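PDB 6LL8: inorganic pyrophosphatase from Shewanella sp. AS-11, which probably catalyses the hydrolysis of diphosphate to two phosphates, as a manganese-dependent type II pyrophosphatase of the DHH family. Local coordinates for residues A22-K27 with E32-A37; E68-D73 with P106-I111. All blocks are in the same frame, centred on the assembly; numbering follows the deposited sequence.

Both contacts belong to the parallel sheet of the DHH domain, and their centres lie 12 Å apart. Contact 1 packs helix 14-29 on strand 34-38; contact 2 spans strands 68-72 and 108-111, with strand 88-94 between them. Helix 14-29 joins the two: Leu-23 CD2 comes within 3.5 Å of Tyr-70 CD1, and Lys-27 CE within 3.6 Å of Tyr-70 CE2. Lys-27 NZ, salt-bridged in contact 1, remains 4.1 Å from Glu-108 OE1, a packing distance. Contact 1 lies away from the metal and ligand sites. Contact 2 reaches the active site through Asp-73, which holds two magnesium ions beside the substrate analogue imidodiphosphate.

Contact 1 (A22-K27 with E32-A37); sequences ALAYLK and EPAIAA
Ala-24 and Lys-27 of helix 14-29 rest on Ala-34, Ala-36 and Glu-32 in the beta-alpha-beta crossover formed by strand 4-7, this helix and strand 34-38. The segment axes are nearly antiparallel, at 175°, and approach to 7.2 Å, a closeness that the alanines permit. Ala-24 CB lies 3.7 Å from Ala-36 N, pressing on the strand backbone itself, and touches the methyl groups of both Ala-34 and Ala-36. One turn on, Lys-27 CB meets Ala-34 CB at 3.6 Å.

At the turn between the elements, two polar links join Lys-27 to Glu-32. Glu-32 N donates to Lys-27 O at 2.9 Å. The side chains form a salt bridge: the lysine chain bends at chi2 (-64°), which carries the ammonium out to the side of the helix, where the carboxylate of Glu-32, extended beyond CG, meets it. One residue pair thus ties together both backbone and side chains.

In the next shell, Asn-28 OD1 accepts a hydrogen bond from Ala-34 N, and strand 4-7 pairs with the backbone of Pro-33, Ile-35 and Ala-37. Leu-26 and Tyr-25 reach helix 117-128 instead. In the salt bridge, Lys-27 NZ sits 2.8 Å from Glu-32 OE1, on its syn side and 29° out of the carboxylate plane.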
loop_
_atom_site.group_PDB
_atom_site.type_symbol
_atom_site.label_atom_id
_atom_site.label_comp_id
_atom_site.label_asym_id
_atom_site.label_seq_id
_atom_site.Cartn_x
_atom_site.Cartn_y
_atom_site.Cartn_z
ATOM N N ALA A 22 -5.303 12.552 6.653
ATOM C CA ALA A 22 -4.376 13.269 7.540
ATOM C C ALA A 22 -3.728 14.445 6.814
ATOM O O ALA A 22 -3.595 15.546 7.400
ATOM C CB ALA A 22 -3.334 12.312 8.060
ATOM N N LEU A 23 -3.299 14.274 5.571
ATOM C CA LEU A 23 -2.657 15.380 4.850
ATOM C C LEU A 23 -3.690 16.406 4.448
ATOM O O LEU A 23 -3.389 17.612 4.513
ATOM C CB LEU A 23 -1.868 14.864 3.663
ATOM C CG LEU A 23 -1.185 15.937 2.827
ATOM C CD1 LEU A 23 -0.293 16.848 3.628
ATOM C CD2 LEU A 23 -0.412 15.303 1.675
ATOM N N ALA A 24 -4.902 16.018 4.041
ATOM C CA ALA A 24 -5.920 17.046 3.727
ATOM C C ALA A 24 -6.179 17.911 4.959
ATOM O O ALA A 24 -6.337 19.137 4.840
ATOM C CB ALA A 24 -7.190 16.427 3.223
ATOM N N TYR A 25 -6.261 17.317 6.139
ATOM C CA TYR A 25 -6.506 18.104 7.365
ATOM C C TYR A 25 -5.382 19.106 7.535
ATOM O O TYR A 25 -5.605 20.294 7.812
ATOM C CB TYR A 25 -6.635 17.184 8.571
ATOM C CG TYR A 25 -6.824 17.954 9.862
ATOM C CD1 TYR A 25 -8.060 18.418 10.251
ATOM C CD2 TYR A 25 -5.746 18.273 10.649
ATOM C CE1 TYR A 25 -8.181 19.141 11.423
ATOM C CE2 TYR A 25 -5.837 19.038 11.794
ATOM C CZ TYR A 25 -7.078 19.463 12.192
ATOM O OH TYR A 25 -7.216 20.222 13.342
ATOM N N LEU A 26 -4.134 18.653 7.438
ATOM C CA LEU A 26 -2.959 19.532 7.614
ATOM C C LEU A 26 -3.015 20.671 6.595
ATOM O O LEU A 26 -2.832 21.841 6.990
ATOM C CB LEU A 26 -1.693 18.706 7.416
ATOM C CG LEU A 26 -0.391 19.503 7.399
ATOM C CD1 LEU A 26 -0.214 20.328 8.666
ATOM C CD2 LEU A 26 0.773 18.588 7.171
ATOM N N LYS A 27 -3.252 20.394 5.328
ATOM C CA LYS A 27 -3.313 21.438 4.292
ATOM C C LYS A 27 -4.404 22.452 4.643
ATOM O O LYS A 27 -4.157 23.664 4.565
ATOM C CB LYS A 27 -3.564 20.796 2.932
ATOM C CG LYS A 27 -2.343 20.133 2.344
ATOM C CD LYS A 27 -1.243 21.094 2.030
ATOM C CE LYS A 27 -0.255 20.561 1.026
ATOM N NZ LYS A 27 0.752 21.563 0.688
ATOM N N GLU A 32 -4.460 26.025 2.863
ATOM C CA GLU A 32 -4.256 25.475 1.500
ATOM C C GLU A 32 -5.397 24.508 1.238
ATOM O O GLU A 32 -5.339 23.338 1.587
ATOM C CB GLU A 32 -2.901 24.790 1.414
ATOM C CG GLU A 32 -1.758 25.760 1.596
ATOM C CD GLU A 32 -0.378 25.147 1.480
ATOM O OE1 GLU A 32 -0.234 24.184 0.742
ATOM O OE2 GLU A 32 0.533 25.675 2.146
ATOM N N PRO A 33 -6.519 24.987 0.694
ATOM C CA PRO A 33 -7.732 24.183 0.587
ATOM C C PRO A 33 -7.466 22.806 -0.022
ATOM O O PRO A 33 -6.860 22.694 -1.091
ATOM C CB PRO A 33 -8.642 25.055 -0.275
ATOM C CG PRO A 33 -8.255 26.440 0.165
ATOM C CD PRO A 33 -6.764 26.388 0.311
ATOM N N ALA A 34 -7.998 21.785 0.637
ATOM C CA ALA A 34 -7.725 20.390 0.270
ATOM C C ALA A 34 -8.939 19.518 0.531
ATOM O O ALA A 34 -9.702 19.764 1.489
ATOM C CB ALA A 34 -6.522 19.861 1.020
ATOM N N ILE A 35 -9.074 18.471 -0.245
ATOM C CA ILE A 35 -10.122 17.437 -0.113
ATOM C C ILE A 35 -9.414 16.087 -0.193
ATOM O O ILE A 35 -8.716 15.815 -1.165
ATOM C CB ILE A 35 -11.183 17.565 -1.213
ATOM C CG1 ILE A 35 -11.891 18.913 -1.126
ATOM C CG2 ILE A 35 -12.168 16.410 -1.134
ATOM C CD1 ILE A 35 -12.684 19.256 -2.347
ATOM N N ALA A 36 -9.655 15.213 0.776
ATOM C CA ALA A 36 -9.202 13.814 0.719
ATOM C C ALA A 36 -10.059 13.015 -0.247
ATOM O O ALA A 36 -11.297 13.155 -0.255
ATOM C CB ALA A 36 -9.240 13.183 2.072
ATOM N N ALA A 37 -9.454 12.167 -1.046
ATOM C CA ALA A 37 -10.194 11.344 -1.990
ATOM C C ALA A 37 -9.620 9.936 -2.019
ATOM O O ALA A 37 -8.541 9.662 -1.469
ATOM C CB ALA A 37 -10.222 11.975 -3.354
#

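Contact 2 (E68-D73 with P106-I111); sequences EVYIVD and PLECWI. With MG (magnesium ion), chain C; MG (magnesium ion), chain D; 2PN (imidodiphosphoric acid), chain I.
The Tyr-70 ring has Glu-108 OE1 at its edge, close to the ring plane, and the carboxylate stands almost perpendicular to that ring, the planes being 87° apart. Leu-23 CD2 lies over one face, and Lys-27 CE comes to the rim of that same face near CE2. The indole of Trp-110 carries the carboxylate carbon of Glu-108 in plane at its own edge, while the tyrosine hydroxyl comes to it obliquely, Tyr-70 OH to Trp-110 CD1 being 3.3 Å.

In the Glu-108 conformer described, one of two, Tyr-70 OH donates to Glu-108 OE1 at 2.9 Å and uses the anti lone pair of that oxygen, the one directed away from OE2. Trp-110 NE1 adds a weak bond to the same OE1, 3.3 Å long and bent to 133°. Two donors therefore converge on one carboxylate oxygen. With CG roughly anti to the backbone N (chi1 -152°), the tyrosine ring carries the hydroxyl across to the far strand, where Glu-108 CA is 8.8 Å from Tyr-70 CA.

Past the end of strand 68-72, Asp-73 bridges two magnesium ions. Its OD2 binds one at 2.0 Å, a metal shared with His-9 and Asp-13; OD1 binds the other, together with Asp-15, His-95 and Asp-147. Ser-16 OG and Ser-117 OG also hydrogen-bond to OD2 and OD1 respectively, fixing the carboxylate's rotation. The metal on OD2 also takes O1 of imidodiphosphate and the metal on OD1 takes O3, two oxygens of the same phosphorus.

Strand 88-94 separates the two strands in the sheet, so side chains alone make this contact; helix 117-128 packs over it, Met-124 touching both Tyr-70 and Trp-110.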
loop_
_atom_site.group_PDB
_atom_site.type_symbol
_atom_site.label_atom_id
_atom_site.label_comp_id
_atom_site.label_asym_id
_atom_site.label_seq_id
_atom_site.Cartn_x
_atom_site.Cartn_y
_atom_site.Cartn_z
ATOM N N GLU A 68 -5.724 20.068 -9.215
ATOM C CA GLU A 68 -4.423 19.952 -8.536
ATOM C C GLU A 68 -4.517 18.742 -7.614
ATOM O O GLU A 68 -5.484 18.592 -6.870
ATOM C CB GLU A 68 -4.092 21.206 -7.748
ATOM C CG GLU A 68 -3.748 22.392 -8.633
ATOM C CD GLU A 68 -3.582 23.674 -7.842
ATOM O OE1 GLU A 68 -4.511 23.995 -7.112
ATOM O OE2 GLU A 68 -2.589 24.370 -8.060
ATOM N N VAL A 69 -3.484 17.918 -7.663
ATOM C CA VAL A 69 -3.463 16.631 -6.962
ATOM C C VAL A 69 -2.204 16.520 -6.130
ATOM O O VAL A 69 -1.092 16.751 -6.613
ATOM C CB VAL A 69 -3.572 15.463 -7.938
ATOM C CG1 VAL A 69 -3.532 14.137 -7.227
ATOM C CG2 VAL A 69 -4.826 15.563 -8.764
ATOM N N TYR A 70 -2.382 16.102 -4.882
ATOM C CA TYR A 70 -1.274 15.737 -3.976
ATOM C C TYR A 70 -1.353 14.234 -3.851
ATOM O O TYR A 70 -2.301 13.672 -3.278
ATOM C CB TYR A 70 -1.381 16.455 -2.636
ATOM C CG TYR A 70 -0.054 16.676 -1.971
ATOM C CD1 TYR A 70 0.773 15.620 -1.628
ATOM C CD2 TYR A 70 0.366 17.954 -1.640
ATOM C CE1 TYR A 70 2.004 15.841 -1.036
ATOM C CE2 TYR A 70 1.590 18.194 -1.021
ATOM C CZ TYR A 70 2.418 17.116 -0.733
ATOM O OH TYR A 70 3.654 17.273 -0.163
ATOM N N ILE A 71 -0.367 13.566 -4.446
ATOM C CA ILE A 71 -0.277 12.100 -4.513
ATOM C C ILE A 71 0.259 11.586 -3.177
ATOM O O ILE A 71 1.225 12.116 -2.650
ATOM C CB ILE A 71 0.636 11.685 -5.668
ATOM C CG1 ILE A 71 0.097 12.137 -7.027
ATOM C CG2 ILE A 71 0.954 10.191 -5.637
ATOM C CD1 ILE A 71 -1.079 11.391 -7.539
ATOM N N VAL A 72 -0.318 10.496 -2.696
ATOM C CA VAL A 72 0.113 9.804 -1.461
ATOM C C VAL A 72 0.471 8.367 -1.815
ATOM O O VAL A 72 -0.296 7.675 -2.477
ATOM C CB VAL A 72 -1.012 9.865 -0.414
ATOM C CG1 VAL A 72 -0.614 9.191 0.880
ATOM C CG2 VAL A 72 -1.457 11.285 -0.151
ATOM N N ASP A 73 1.596 7.901 -1.280
ATOM C CA ASP A 73 1.858 6.454 -1.131
ATOM C C ASP A 73 2.144 5.751 -2.459
ATOM O O ASP A 73 2.055 4.517 -2.489
ATOM C CB ASP A 73 0.742 5.790 -0.339
ATOM C CG ASP A 73 0.943 4.399 0.171
ATOM O OD1 ASP A 73 2.051 4.075 0.694
ATOM O OD2 ASP A 73 -0.047 3.656 0.104
ATOM N N PRO A 106 7.349 22.758 -11.176
ATOM C CA PRO A 106 7.877 22.466 -9.843
ATOM C C PRO A 106 6.760 21.984 -8.919
ATOM O O PRO A 106 5.585 22.369 -9.023
ATOM C CB PRO A 106 8.490 23.789 -9.386
ATOM C CG PRO A 106 8.918 24.414 -10.692
ATOM C CD PRO A 106 7.806 24.075 -11.662
ATOM N N LEU A 107 7.151 21.146 -7.973
ATOM C CA LEU A 107 6.234 20.489 -7.017
ATOM C C LEU A 107 6.952 20.250 -5.699
ATOM O O LEU A 107 8.174 20.445 -5.597
ATOM C CB LEU A 107 5.685 19.165 -7.569
ATOM C CG LEU A 107 6.624 17.958 -7.502
ATOM C CD1 LEU A 107 5.840 16.680 -7.753
ATOM C CD2 LEU A 107 7.806 18.059 -8.466
ATOM N N GLU A 108 6.202 19.828 -4.698
ATOM C CA GLU A 108 6.774 19.287 -3.456
ATOM C C GLU A 108 6.862 17.784 -3.520
ATOM O O GLU A 108 5.920 17.124 -3.974
ATOM C CB GLU A 108 5.832 19.461 -2.293
ATOM C CG GLU A 108 5.596 20.871 -1.902
ATOM C CD GLU A 108 5.076 20.998 -0.485
ATOM O OE1 GLU A 108 4.498 20.019 0.101
ATOM O OE2 GLU A 108 5.332 22.049 0.031
ATOM N N CYS A 109 7.978 17.238 -3.076
ATOM C CA CYS A 109 8.060 15.803 -2.776
ATOM C C CYS A 109 8.620 15.659 -1.377
ATOM O O CYS A 109 9.708 16.166 -1.061
ATOM C CB CYS A 109 8.938 15.022 -3.729
ATOM S SG CYS A 109 8.432 15.166 -5.463
ATOM N N TRP A 110 7.858 14.950 -0.550
ATOM C CA TRP A 110 8.270 14.485 0.784
ATOM C C TRP A 110 8.349 12.975 0.680
ATOM O O TRP A 110 7.364 12.289 0.935
ATOM C CB TRP A 110 7.275 14.937 1.844
ATOM C CG TRP A 110 7.206 16.397 2.126
ATOM C CD1 TRP A 110 6.604 17.358 1.378
ATOM C CD2 TRP A 110 7.649 17.008 3.328
ATOM N NE1 TRP A 110 6.683 18.542 2.031
ATOM C CE2 TRP A 110 7.290 18.368 3.231
ATOM C CE3 TRP A 110 8.301 16.544 4.464
ATOM C CZ2 TRP A 110 7.557 19.266 4.260
ATOM C CZ3 TRP A 110 8.551 17.436 5.490
ATOM C CH2 TRP A 110 8.191 18.772 5.373
ATOM N N ILE A 111 9.483 12.459 0.238
ATOM C CA ILE A 111 9.650 11.025 -0.003
ATOM C C ILE A 111 10.788 10.577 0.893
ATOM O O ILE A 111 11.866 11.192 0.904
ATOM C CB ILE A 111 9.856 10.709 -1.498
ATOM C CG1 ILE A 111 8.647 11.182 -2.317
ATOM C CG2 ILE A 111 10.139 9.218 -1.657
ATOM C CD1 ILE A 111 8.783 11.055 -3.826
HETATM MG MG MG C . -0.177 1.670 0.297
HETATM MG MG MG D . 2.421 2.737 2.336
HETATM P P1 2PN I . 2.445 0.039 0.659
HETATM O O1 2PN I . 1.430 0.687 -0.279
HETATM O O2 2PN I . 1.814 -0.979 1.572
HETATM O O3 2PN I . 3.231 1.092 1.418
HETATM N N1 2PN I . 3.528 -0.750 -0.296
HETATM P P2 2PN I . 3.877 -2.333 -0.601
HETATM O O4 2PN I . 3.852 -2.440 -2.123
HETATM O O5 2PN I . 2.794 -3.187 0.023
HETATM O O6 2PN I . 5.248 -2.617 -0.037
#